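Local atomic coordinates of histidine utilization repressor (Pseudomonas syringae pv. tomato, PDB entry 2PKH), a protein that probably represses the histidine utilization (hut) operon by binding DNA in the hutP region, blocking hut gene expression when inducer is absent. Residues Glu88-Glu94 and Leu116-Trp122; Phe57-Val62 and Arg125-Thr129; Ile96-Glu102 and Ala131-His135; Val15-Glu19 and Tyr66-Phe71. All blocks are in the same frame, centred on the assembly; numbering follows the deposited sequence.

Contact 1: residues Glu88-Glu94 and Leu116-Trp122; sequences EGEHVVE and LIRRRTW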
# COMPACT_ATOMS: atom_id res chain seq x y z
N GLU B 88 3.54 -7.48 -11.38
CA GLU B 88 3.91 -6.06 -11.26
C GLU B 88 2.83 -5.21 -11.92
O GLU B 88 2.30 -5.61 -12.95
CB GLU B 88 5.30 -5.83 -11.88
CG GLU B 88 5.86 -4.44 -11.68
CD GLU B 88 7.34 -4.34 -11.92
OE1 GLU B 88 7.95 -5.34 -12.38
OE2 GLU B 88 7.90 -3.27 -11.60
N GLY B 89 2.53 -4.04 -11.35
CA GLY B 89 1.42 -3.18 -11.87
C GLY B 89 1.95 -1.77 -11.85
O GLY B 89 2.87 -1.46 -11.02
N GLU B 90 1.47 -0.95 -12.80
CA GLU B 90 1.88 0.45 -12.89
C GLU B 90 0.56 1.23 -12.93
O GLU B 90 -0.37 0.74 -13.54
CB GLU B 90 2.51 0.68 -14.23
CG GLU B 90 3.06 2.02 -14.43
CD GLU B 90 3.30 2.29 -15.91
OE1 GLU B 90 2.28 2.45 -16.70
OE2 GLU B 90 4.50 2.33 -16.22
N HIS B 91 0.53 2.44 -12.37
CA HIS B 91 -0.73 3.22 -12.31
C HIS B 91 -0.46 4.70 -12.48
O HIS B 91 0.65 5.19 -12.19
CB HIS B 91 -1.51 2.91 -11.00
CG HIS B 91 -0.83 3.41 -9.76
ND1 HIS B 91 0.10 2.67 -9.06
CD2 HIS B 91 -0.96 4.59 -9.09
CE1 HIS B 91 0.52 3.36 -8.01
NE2 HIS B 91 -0.10 4.53 -8.01
N VAL B 92 -1.41 5.40 -13.11
CA VAL B 92 -1.32 6.80 -13.28
C VAL B 92 -2.73 7.26 -12.95
O VAL B 92 -3.72 6.71 -13.51
CB VAL B 92 -0.94 7.16 -14.73
CG1 VAL B 92 -0.96 8.58 -14.92
CG2 VAL B 92 0.54 6.67 -15.06
N VAL B 93 -2.85 8.18 -12.00
CA VAL B 93 -4.18 8.59 -11.54
C VAL B 93 -4.30 10.10 -11.72
O VAL B 93 -3.40 10.83 -11.26
CB VAL B 93 -4.33 8.25 -10.07
CG1 VAL B 93 -5.75 8.64 -9.54
CG2 VAL B 93 -4.02 6.78 -9.84
N GLU B 94 -5.43 10.51 -12.34
CA GLU B 94 -5.72 11.85 -12.77
C GLU B 94 -7.19 12.15 -12.47
O GLU B 94 -8.01 11.25 -12.41
CB GLU B 94 -5.53 11.90 -14.31
CG GLU B 94 -4.09 12.15 -14.70
CD GLU B 94 -3.86 12.05 -16.20
OE1 GLU B 94 -3.95 10.94 -16.74
OE2 GLU B 94 -3.52 13.10 -16.80
N LEU B 116 -9.60 9.08 -13.23
CA LEU B 116 -9.05 8.32 -14.33
C LEU B 116 -7.83 7.58 -13.85
O LEU B 116 -6.90 8.18 -13.28
CB LEU B 116 -8.66 9.27 -15.47
CG LEU B 116 -7.97 8.56 -16.68
CD1 LEU B 116 -8.97 7.63 -17.39
CD2 LEU B 116 -7.48 9.59 -17.63
N ILE B 117 -7.84 6.27 -14.05
CA ILE B 117 -6.70 5.43 -13.66
C ILE B 117 -6.26 4.70 -14.91
O ILE B 117 -7.10 4.04 -15.58
CB ILE B 117 -7.16 4.44 -12.58
CG1 ILE B 117 -7.76 5.21 -11.37
CG2 ILE B 117 -6.00 3.53 -12.09
CD1 ILE B 117 -8.17 4.27 -10.31
N ARG B 118 -4.97 4.79 -15.22
CA ARG B 118 -4.41 4.11 -16.37
C ARG B 118 -3.44 3.15 -15.77
O ARG B 118 -2.55 3.54 -15.01
CB ARG B 118 -3.71 5.09 -17.32
CG ARG B 118 -4.71 5.82 -18.16
CD ARG B 118 -4.11 6.69 -19.20
NE ARG B 118 -3.65 7.93 -18.62
CZ ARG B 118 -2.77 8.73 -19.21
NH1 ARG B 118 -2.31 8.42 -20.43
NH2 ARG B 118 -2.40 9.87 -18.62
N ARG B 119 -3.59 1.87 -16.11
CA ARG B 119 -2.82 0.80 -15.50
C ARG B 119 -2.18 -0.08 -16.58
O ARG B 119 -2.81 -0.33 -17.64
CB ARG B 119 -3.80 -0.07 -14.76
CG ARG B 119 -4.30 0.50 -13.47
CD ARG B 119 -4.68 -0.70 -12.65
NE ARG B 119 -5.90 -0.46 -11.92
CZ ARG B 119 -5.96 0.11 -10.71
NH1 ARG B 119 -7.16 0.25 -10.13
NH2 ARG B 119 -4.86 0.54 -10.08
N ARG B 120 -1.02 -0.63 -16.28
CA ARG B 120 -0.41 -1.72 -17.07
C ARG B 120 -0.03 -2.80 -16.09
O ARG B 120 0.36 -2.48 -14.96
CB ARG B 120 0.88 -1.21 -17.69
CG ARG B 120 0.77 -0.91 -19.11
CD ARG B 120 1.67 0.27 -19.60
NE ARG B 120 2.89 0.69 -18.86
CZ ARG B 120 4.13 0.55 -19.33
NH1 ARG B 120 4.37 -0.07 -20.50
NH2 ARG B 120 5.16 1.01 -18.63
N THR B 121 -0.08 -4.05 -16.51
CA THR B 121 0.25 -5.16 -15.60
C THR B 121 1.21 -6.07 -16.38
O THR B 121 0.92 -6.42 -17.57
CB THR B 121 -1.01 -5.93 -15.21
OG1 THR B 121 -1.89 -4.99 -14.53
CG2 THR B 121 -0.75 -7.20 -14.33
N TRP B 122 2.25 -6.51 -15.69
CA TRP B 122 3.27 -7.37 -16.27
C TRP B 122 3.16 -8.77 -15.71
O TRP B 122 2.71 -8.96 -14.57
CB TRP B 122 4.68 -6.89 -15.92
CG TRP B 122 5.09 -5.70 -16.67
CD1 TRP B 122 5.86 -5.66 -17.81
CD2 TRP B 122 4.80 -4.34 -16.33
NE1 TRP B 122 6.05 -4.36 -18.20
CE2 TRP B 122 5.37 -3.53 -17.33
CE3 TRP B 122 4.06 -3.74 -15.32
CZ2 TRP B 122 5.26 -2.15 -17.32
CZ3 TRP B 122 3.93 -2.33 -15.31
CH2 TRP B 122 4.53 -1.56 -16.30
O HOH W 1 -0.06 3.33 -16.76
O HOH W 2 -4.49 8.41 -15.95

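Contact 2: residues Phe57-Val62 and Arg125-Thr129; sequences FVNAQV and RQPVT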
# COMPACT_ATOMS: atom_id res chain seq x y z
N PHE B 57 -6.87 -3.54 -22.87
CA PHE B 57 -6.21 -4.18 -24.01
C PHE B 57 -5.25 -5.27 -23.53
O PHE B 57 -4.62 -5.10 -22.47
CB PHE B 57 -5.44 -3.10 -24.79
CG PHE B 57 -6.32 -1.94 -25.22
CD1 PHE B 57 -6.81 -1.85 -26.53
CD2 PHE B 57 -6.71 -0.95 -24.27
CE1 PHE B 57 -7.66 -0.79 -26.88
CE2 PHE B 57 -7.55 0.09 -24.62
CZ PHE B 57 -8.06 0.13 -25.93
N VAL B 58 -5.12 -6.36 -24.33
CA VAL B 58 -4.52 -7.62 -23.88
C VAL B 58 -3.70 -8.18 -25.01
O VAL B 58 -4.10 -8.22 -26.18
CB VAL B 58 -5.58 -8.69 -23.41
CG1 VAL B 58 -4.90 -9.97 -22.98
CG2 VAL B 58 -6.57 -8.13 -22.30
N ASN B 59 -2.50 -8.58 -24.64
CA ASN B 59 -1.59 -9.16 -25.57
C ASN B 59 -2.18 -10.50 -25.95
O ASN B 59 -2.34 -11.39 -25.09
CB ASN B 59 -0.23 -9.39 -24.92
CG ASN B 59 0.61 -10.32 -25.76
OD1 ASN B 59 0.80 -11.46 -25.38
ND2 ASN B 59 0.96 -9.89 -26.98
N ALA B 60 -2.58 -10.59 -27.19
CA ALA B 60 -3.11 -11.83 -27.78
C ALA B 60 -2.23 -13.10 -27.57
O ALA B 60 -2.78 -14.19 -27.45
CB ALA B 60 -3.40 -11.58 -29.23
N GLN B 61 -0.90 -12.96 -27.49
CA GLN B 61 -0.03 -14.15 -27.33
C GLN B 61 -0.10 -14.72 -25.94
O GLN B 61 0.07 -15.91 -25.81
CB GLN B 61 1.45 -13.85 -27.61
CG GLN B 61 1.70 -12.93 -28.79
CD GLN B 61 1.59 -13.61 -30.12
OE1 GLN B 61 2.50 -14.35 -30.54
NE2 GLN B 61 0.49 -13.35 -30.82
N VAL B 62 -0.36 -13.87 -24.92
CA VAL B 62 -0.36 -14.28 -23.51
C VAL B 62 -1.67 -14.91 -23.13
O VAL B 62 -1.71 -15.87 -22.34
CB VAL B 62 -0.08 -13.05 -22.56
CG1 VAL B 62 -0.29 -13.39 -21.09
CG2 VAL B 62 1.31 -12.55 -22.73
N ARG B 125 8.73 -9.90 -17.14
CA ARG B 125 9.04 -8.68 -17.89
C ARG B 125 8.09 -8.52 -19.12
O ARG B 125 8.30 -7.60 -19.93
CB ARG B 125 10.52 -8.67 -18.34
CG ARG B 125 11.62 -8.22 -17.32
CD ARG B 125 12.97 -7.67 -18.02
NE ARG B 125 13.89 -8.76 -18.45
CZ ARG B 125 13.76 -9.46 -19.59
NH1 ARG B 125 12.79 -9.19 -20.49
NH2 ARG B 125 14.61 -10.47 -19.83
N GLN B 126 7.11 -9.40 -19.31
CA GLN B 126 6.19 -9.25 -20.44
C GLN B 126 4.94 -8.47 -20.01
O GLN B 126 4.29 -8.88 -19.06
CB GLN B 126 5.75 -10.61 -20.94
CG GLN B 126 4.87 -10.60 -22.28
CD GLN B 126 4.69 -11.98 -22.83
OE1 GLN B 126 4.60 -12.93 -22.06
NE2 GLN B 126 4.58 -12.11 -24.14
N PRO B 127 4.58 -7.38 -20.73
CA PRO B 127 3.31 -6.69 -20.45
C PRO B 127 2.19 -7.59 -20.88
O PRO B 127 2.30 -8.23 -21.96
CB PRO B 127 3.34 -5.47 -21.38
CG PRO B 127 4.79 -5.26 -21.66
CD PRO B 127 5.31 -6.69 -21.81
N VAL B 128 1.20 -7.74 -20.03
CA VAL B 128 0.11 -8.62 -20.34
C VAL B 128 -1.08 -7.79 -20.82
O VAL B 128 -1.81 -8.18 -21.76
CB VAL B 128 -0.33 -9.41 -19.07
CG1 VAL B 128 -1.70 -10.11 -19.28
CG2 VAL B 128 0.74 -10.47 -18.61
N THR B 129 -1.30 -6.67 -20.12
CA THR B 129 -2.52 -5.92 -20.33
C THR B 129 -2.34 -4.44 -19.92
O THR B 129 -1.48 -4.12 -19.10
CB THR B 129 -3.70 -6.60 -19.55
OG1 THR B 129 -4.91 -5.89 -19.82
CG2 THR B 129 -3.42 -6.62 -17.99

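Contact 3: residues Ile96-Glu102 and Ala131-His135; sequences ILAEADE and ARLIH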
# COMPACT_ATOMS: atom_id res chain seq x y z
N ILE B 96 -10.22 14.13 -14.26
CA ILE B 96 -10.61 14.66 -15.55
C ILE B 96 -12.12 14.80 -15.65
O ILE B 96 -12.87 14.27 -14.81
CB ILE B 96 -10.13 13.67 -16.68
CG1 ILE B 96 -10.94 12.38 -16.59
CG2 ILE B 96 -8.52 13.51 -16.66
CD1 ILE B 96 -10.93 11.50 -17.88
N LEU B 97 -12.55 15.47 -16.72
CA LEU B 97 -13.97 15.38 -17.19
C LEU B 97 -14.13 14.28 -18.27
O LEU B 97 -13.26 14.12 -19.12
CB LEU B 97 -14.43 16.74 -17.74
CG LEU B 97 -14.58 17.89 -16.77
CD1 LEU B 97 -15.14 19.19 -17.41
CD2 LEU B 97 -15.47 17.44 -15.58
N ALA B 98 -15.20 13.46 -18.22
CA ALA B 98 -15.32 12.44 -19.24
C ALA B 98 -15.80 13.03 -20.58
O ALA B 98 -16.34 14.15 -20.64
CB ALA B 98 -16.30 11.34 -18.75
N GLU B 99 -15.63 12.26 -21.65
CA GLU B 99 -16.17 12.65 -22.97
C GLU B 99 -17.66 12.45 -22.95
O GLU B 99 -18.18 11.62 -22.17
CB GLU B 99 -15.54 11.75 -24.05
CG GLU B 99 -14.04 11.95 -24.21
CD GLU B 99 -13.71 13.38 -24.53
OE1 GLU B 99 -14.34 13.95 -25.45
OE2 GLU B 99 -12.88 13.98 -23.82
N ALA B 100 -18.36 13.13 -23.84
CA ALA B 100 -19.82 13.02 -23.89
C ALA B 100 -20.33 11.54 -23.96
O ALA B 100 -21.27 11.17 -23.27
CB ALA B 100 -20.39 13.86 -25.04
N ASP B 101 -19.70 10.69 -24.74
CA ASP B 101 -20.20 9.31 -24.84
C ASP B 101 -19.96 8.54 -23.56
O ASP B 101 -20.76 7.69 -23.18
CB ASP B 101 -19.65 8.56 -26.04
CG ASP B 101 -20.15 9.12 -27.36
OD1 ASP B 101 -21.27 9.69 -27.43
OD2 ASP B 101 -19.40 9.00 -28.36
N GLU B 102 -18.86 8.85 -22.88
CA GLU B 102 -18.55 8.24 -21.59
C GLU B 102 -19.54 8.73 -20.51
O GLU B 102 -19.94 7.95 -19.63
CB GLU B 102 -17.11 8.58 -21.15
CG GLU B 102 -16.03 7.81 -21.88
CD GLU B 102 -14.66 8.38 -21.67
OE1 GLU B 102 -14.52 9.54 -21.28
OE2 GLU B 102 -13.71 7.65 -21.87
N ALA B 131 -4.99 -0.92 -19.16
CA ALA B 131 -6.43 -0.57 -19.04
C ALA B 131 -6.58 0.91 -18.73
O ALA B 131 -5.74 1.49 -18.04
CB ALA B 131 -7.13 -1.42 -17.93
N ARG B 132 -7.68 1.47 -19.13
CA ARG B 132 -7.97 2.88 -18.86
C ARG B 132 -9.26 2.81 -18.13
O ARG B 132 -10.26 2.31 -18.66
CB ARG B 132 -8.16 3.62 -20.19
CG ARG B 132 -8.41 5.11 -20.06
CD ARG B 132 -8.67 5.73 -21.43
NE ARG B 132 -8.64 7.19 -21.28
CZ ARG B 132 -9.71 7.91 -21.07
NH1 ARG B 132 -10.90 7.32 -21.04
NH2 ARG B 132 -9.63 9.23 -20.92
N LEU B 133 -9.27 3.21 -16.86
CA LEU B 133 -10.50 2.97 -16.05
C LEU B 133 -11.03 4.33 -15.64
O LEU B 133 -10.29 5.15 -15.06
CB LEU B 133 -10.14 2.15 -14.80
CG LEU B 133 -9.25 0.90 -14.99
CD1 LEU B 133 -8.68 0.63 -13.61
CD2 LEU B 133 -10.23 -0.16 -15.35
N ILE B 134 -12.27 4.62 -15.95
CA ILE B 134 -12.77 5.95 -15.59
C ILE B 134 -13.94 5.76 -14.66
O ILE B 134 -14.81 4.92 -14.92
CB ILE B 134 -12.99 6.86 -16.87
CG1 ILE B 134 -13.76 8.16 -16.55
CG2 ILE B 134 -13.72 6.10 -17.98
CD1 ILE B 134 -13.51 9.26 -17.76
N HIS B 135 -13.92 6.49 -13.55
CA HIS B 135 -14.92 6.31 -12.51
C HIS B 135 -15.60 7.64 -12.28
O HIS B 135 -14.89 8.63 -12.24
CB HIS B 135 -14.27 5.91 -11.19
CG HIS B 135 -13.26 4.83 -11.31
ND1 HIS B 135 -13.54 3.50 -11.03
CD2 HIS B 135 -11.98 4.86 -11.72
CE1 HIS B 135 -12.45 2.78 -11.17
NE2 HIS B 135 -11.49 3.58 -11.61
O HOH W 3 -12.01 10.51 -21.31

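Contact 4: residues Val15-Glu19 and Tyr66-Phe71; sequences VLKEE and YLKQDF. With EDO (1,2-ethanediol), chain O.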
# COMPACT_ATOMS: atom_id res chain seq x y z
N VAL B 15 -17.68 -3.90 -25.93
CA VAL B 15 -16.66 -4.24 -26.93
C VAL B 15 -15.92 -5.50 -26.50
O VAL B 15 -15.56 -5.70 -25.33
CB VAL B 15 -15.67 -3.04 -27.16
CG1 VAL B 15 -14.57 -3.38 -28.12
CG2 VAL B 15 -16.45 -1.87 -27.67
N LEU B 16 -15.81 -6.43 -27.42
CA LEU B 16 -14.91 -7.60 -27.27
C LEU B 16 -14.45 -8.06 -28.67
O LEU B 16 -15.17 -8.78 -29.36
CB LEU B 16 -15.62 -8.76 -26.54
CG LEU B 16 -14.72 -9.96 -26.13
CD1 LEU B 16 -13.66 -9.67 -25.12
CD2 LEU B 16 -15.63 -11.06 -25.62
N LYS B 17 -13.20 -7.70 -29.02
CA LYS B 17 -12.70 -7.79 -30.44
C LYS B 17 -11.20 -7.78 -30.55
O LYS B 17 -10.49 -7.26 -29.67
CB LYS B 17 -13.25 -6.65 -31.28
CG LYS B 17 -12.69 -5.27 -31.07
CD LYS B 17 -13.71 -4.26 -31.61
CE LYS B 17 -13.34 -2.74 -31.41
NZ LYS B 17 -12.31 -2.47 -32.46
N GLU B 18 -10.71 -8.38 -31.63
CA GLU B 18 -9.33 -8.27 -31.96
C GLU B 18 -9.16 -7.04 -32.82
O GLU B 18 -10.03 -6.75 -33.64
CB GLU B 18 -9.00 -9.50 -32.81
CG GLU B 18 -7.60 -9.70 -33.06
CD GLU B 18 -7.38 -10.99 -33.88
OE1 GLU B 18 -7.97 -12.08 -33.57
OE2 GLU B 18 -6.64 -10.88 -34.84
N GLU B 19 -8.04 -6.33 -32.67
CA GLU B 19 -7.78 -5.17 -33.54
C GLU B 19 -6.27 -4.95 -33.56
O GLU B 19 -5.56 -5.51 -32.74
CB GLU B 19 -8.46 -3.94 -32.97
CG GLU B 19 -7.94 -3.69 -31.50
CD GLU B 19 -8.70 -2.63 -30.76
OE1 GLU B 19 -9.93 -2.80 -30.67
OE2 GLU B 19 -8.10 -1.69 -30.16
N TYR B 66 -8.81 -15.04 -24.68
CA TYR B 66 -9.48 -13.90 -24.08
C TYR B 66 -10.83 -13.59 -24.75
O TYR B 66 -11.83 -13.40 -24.06
CB TYR B 66 -8.53 -12.69 -24.12
CG TYR B 66 -9.00 -11.48 -23.28
CD1 TYR B 66 -8.70 -11.38 -21.95
CD2 TYR B 66 -9.68 -10.44 -23.87
CE1 TYR B 66 -9.13 -10.25 -21.18
CE2 TYR B 66 -10.11 -9.27 -23.11
CZ TYR B 66 -9.86 -9.21 -21.80
OH TYR B 66 -10.22 -8.05 -21.10
N LEU B 67 -10.88 -13.61 -26.07
CA LEU B 67 -12.11 -13.20 -26.79
C LEU B 67 -13.29 -14.17 -26.52
O LEU B 67 -14.46 -13.83 -26.69
CB LEU B 67 -11.84 -13.07 -28.27
CG LEU B 67 -10.93 -11.88 -28.67
CD1 LEU B 67 -10.93 -11.84 -30.25
CD2 LEU B 67 -11.42 -10.58 -28.09
N LYS B 68 -12.95 -15.37 -26.11
CA LYS B 68 -13.89 -16.45 -25.93
C LYS B 68 -14.61 -16.42 -24.58
O LYS B 68 -15.52 -17.21 -24.36
CB LYS B 68 -13.16 -17.81 -26.09
CG LYS B 68 -12.59 -18.00 -27.49
CD LYS B 68 -11.49 -19.04 -27.47
CE LYS B 68 -10.63 -18.92 -28.76
NZ LYS B 68 -9.61 -20.02 -28.80
N GLN B 69 -14.19 -15.51 -23.69
CA GLN B 69 -14.70 -15.48 -22.33
C GLN B 69 -16.04 -14.68 -22.13
O GLN B 69 -16.38 -13.76 -22.93
CB GLN B 69 -13.62 -14.91 -21.41
CG GLN B 69 -12.26 -15.55 -21.52
CD GLN B 69 -12.31 -17.08 -21.30
OE1 GLN B 69 -12.95 -17.55 -20.36
NE2 GLN B 69 -11.66 -17.83 -22.16
N ASP B 70 -16.80 -15.06 -21.09
CA ASP B 70 -18.03 -14.40 -20.71
C ASP B 70 -17.75 -13.58 -19.48
O ASP B 70 -17.78 -14.07 -18.36
CB ASP B 70 -19.14 -15.42 -20.44
CG ASP B 70 -20.44 -14.76 -19.95
OD1 ASP B 70 -20.42 -13.55 -19.62
OD2 ASP B 70 -21.49 -15.46 -19.88
N PHE B 71 -17.42 -12.30 -19.69
CA PHE B 71 -17.01 -11.46 -18.60
C PHE B 71 -18.20 -10.89 -17.83
O PHE B 71 -18.03 -10.01 -16.99
CB PHE B 71 -16.12 -10.33 -19.12
CG PHE B 71 -14.82 -10.82 -19.74
CD1 PHE B 71 -13.84 -11.45 -18.92
CD2 PHE B 71 -14.57 -10.64 -21.12
CE1 PHE B 71 -12.67 -11.92 -19.46
CE2 PHE B 71 -13.38 -11.06 -21.66
CZ PHE B 71 -12.42 -11.70 -20.79
C1 EDO O . -10.55 0.46 -31.40
O1 EDO O . -9.79 0.58 -30.17
C2 EDO O . -12.02 0.07 -31.13
O2 EDO O . -12.79 1.12 -30.50

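Contact 1: residues Glu88-Glu94 and Leu116-Trp122
Glu90 and Arg120 face each other as a hydrogen-bonded pair of two antiparallel strands, and their side chains run alongside one another to a side-on salt bridge. Arg120 uses two nitrogens, one for each carboxylate oxygen: NE reaches Glu90 OE1 at 2.9 Å, and NH2 reaches Glu90 OE2 at 2.8 Å. Both oxygens lie near the guanidinium plane, but the carboxylate is turned 39° from it and is met from above its own plane.

A second bridge runs diagonally, from Arg118 NH2 to the syn side of Glu94 OE1 (2.7 Å). Arg118 CG lies beside its backbone N (chi1 -79°), and a further bend at chi3 carries the guanidinium over toward Glu94. One water joins Arg118 NE, Glu94 OE1 and Val92 O, tying the bridge to the backbone.

Packing is more modest. The Trp122 ring turns its edge to Glu90, with CZ3 at 3.5 Å from Glu90 CB, and its CZ2 covers one face of the Arg120 guanidinium. On the sheet face with His91 and Arg119, Val93 CG2 lies 4.3 Å from Ile117 CG1.

Backbone bonds run without a break from Glu88-Trp122 to Glu94-Leu116. Beyond strand 113-123 lies strand 126-136; on the other side, residues 88-93 pair with an antiparallel strand of a second subunit, continuing the sheet across the interface, while Glu88 forms a salt bridge with Arg145 of a third subunit.

Contact 2: residues Phe57-Val62 and Arg125-Thr129
Thr129 meets the Phe57 carbonyl through its hydroxyl: OG1 donates to Phe57 O at 2.8 Å, coming from above the carbonyl plane, 43° out of it. A chi1 of -177°, with OG1 anti to the backbone N, points the hydroxyl at strand 49-59. Arg56 also hydrogen-bonds this OG1, so the oxygen is gripped by two partners.

Two residues on, a backbone bond takes over: Asn59 N donates almost straight to Val128 O at 3.0 Å. Between them Val58 lies opposite Thr129 as a non-hydrogen-bonded pair, with Val58 CG2 at 3.7 Å from Thr129 OG1.

Past Asn59 the chain turns over the start of strand 126-136. The turn is braced by Val62 N, which reaches Asn59 O at 3.2 Å and, weakly, Asn59 OD1. It brings Val62 down on that strand with its two methyls divided: CG1 sits 4.0 Å from Val128 CG2, the two side chains crossing at about a right angle, whereas CG2 touches the amide of Gln126, 3.4 Å from OE1. Val58 and Thr129 are both covered by Leu80 of helix 76-83.

The strands splay, their N-to-C directions 138° apart, where strand 126-136 is locally distorted. Val128 and Thr129 both face Thr121 of strand 113-123, the signature of a classic beta bulge, set here within the antiparallel sheet of the repressor's C-terminal UTRA domain.

Contact 3: residues Ile96-Glu102 and Ala131-His135
Glu102 OE1 is gripped from two directions, by Glu99 N at 3.0 Å and by a water at 2.7 Å that passes the contact on to Arg132 NH2. The first bond is one half of a capping box: Glu99 is the N-cap of helix 100-106, and the side chain three residues on turns back to take up its backbone N-H, nearly straight (167°) and on the anti side of the carboxylate.

The other oxygen, OE2, serves the sheet. It forms a salt bridge with Arg132 NH1 at 2.9 Å, although the hydrogen bond within it is bent and weak. Carboxylate and guanidinium lie nearly coplanar, 13° apart, and with the water they make a two-path link between helix start and strand 126-136. Arg132 gets there fully stretched, from CG anti to the backbone N (chi1 -178°) out to NE.

Beside this polar bridge the chain leaving strand 88-97 closes over Ile134, which strand 126-136 turns toward it. Ala98 CB lies 3.6 Å from Ile134 CD1, and Glu102 OE1 itself is 3.7 Å from the same methyl. Packing is tightest where the two isoleucines cross at about a right angle, with Ile96 CD1 only 3.4 Å from Ile134 CD1.

Contact 4: residues Val15-Glu19 and Tyr66-Phe71
Leu16 reaches from strand 9-20 into the turn formed by residues 66-71. From CB the chain runs to CG, placed anti to the backbone N (chi1 -172°), which swings the branch toward Leu67; Leu16 CG lies 3.9 Å from Leu67 CD2. There the two methyls part. Leu16 CD1 goes inward, to 3.7 Å from Phe71 CE2, where it meets the edge of that ring in its plane, and it also touches Leu67 CD2 and, more loosely, Tyr66 CE2. Leu16 CD2 heads for the backbone of the turn, 3.2 Å from Leu67 O.

The contact lies at one edge of the UTRA sheet, where strand 9-20 is outermost within the chain and the connection from strand 49-59 to helix 76-83 folds against it. A short 3-10 segment, 66-68, lies within this connection, and Gln69 N returns to Tyr66 O.

Leu67 answers Leu16 by sliding past it in the opposite direction, so its own methyls come down on the strand backbone: Leu67 CD2 is 3.5 Å from Lys17 N and Leu67 CD1 3.7 Å from Glu18 N. Deeper in, Phe71 CZ sits over one face of the Tyr66 ring, toward its rim, while Tyr66 OH is hydrogen-bonded to Ser40. The carboxylate of Glu18 forms a salt bridge with Arg36 of the adjoining strand. An ethanediol, probably a crystallisation additive, lies by Glu19, but its placement is doubtful, being modelled too close to Lys17.

In the fold
All four contacts reach one antiparallel sheet, with contacts 1 and 4 at the two strands outermost within this chain, about 21 Å apart between centres, although a second subunit continues the sheet beyond 88-97. Contact 2 is the most buried, both of its cross-segment hydrogen bonds ending on backbone carbonyls; contact 3 lies at the surface and combines a salt bridge with tightly packed isoleucines. Contacts 2 and 3 share strand 126-136 but their centres are about 23 Å apart, while contact 1 touches both through strand 113-123. Paired arginines and glutamates mark contact 1, whereas contact 4 has no hydrogen bond or salt bridge between its segments and meets contact 2 where Tyr66 packs on Val58.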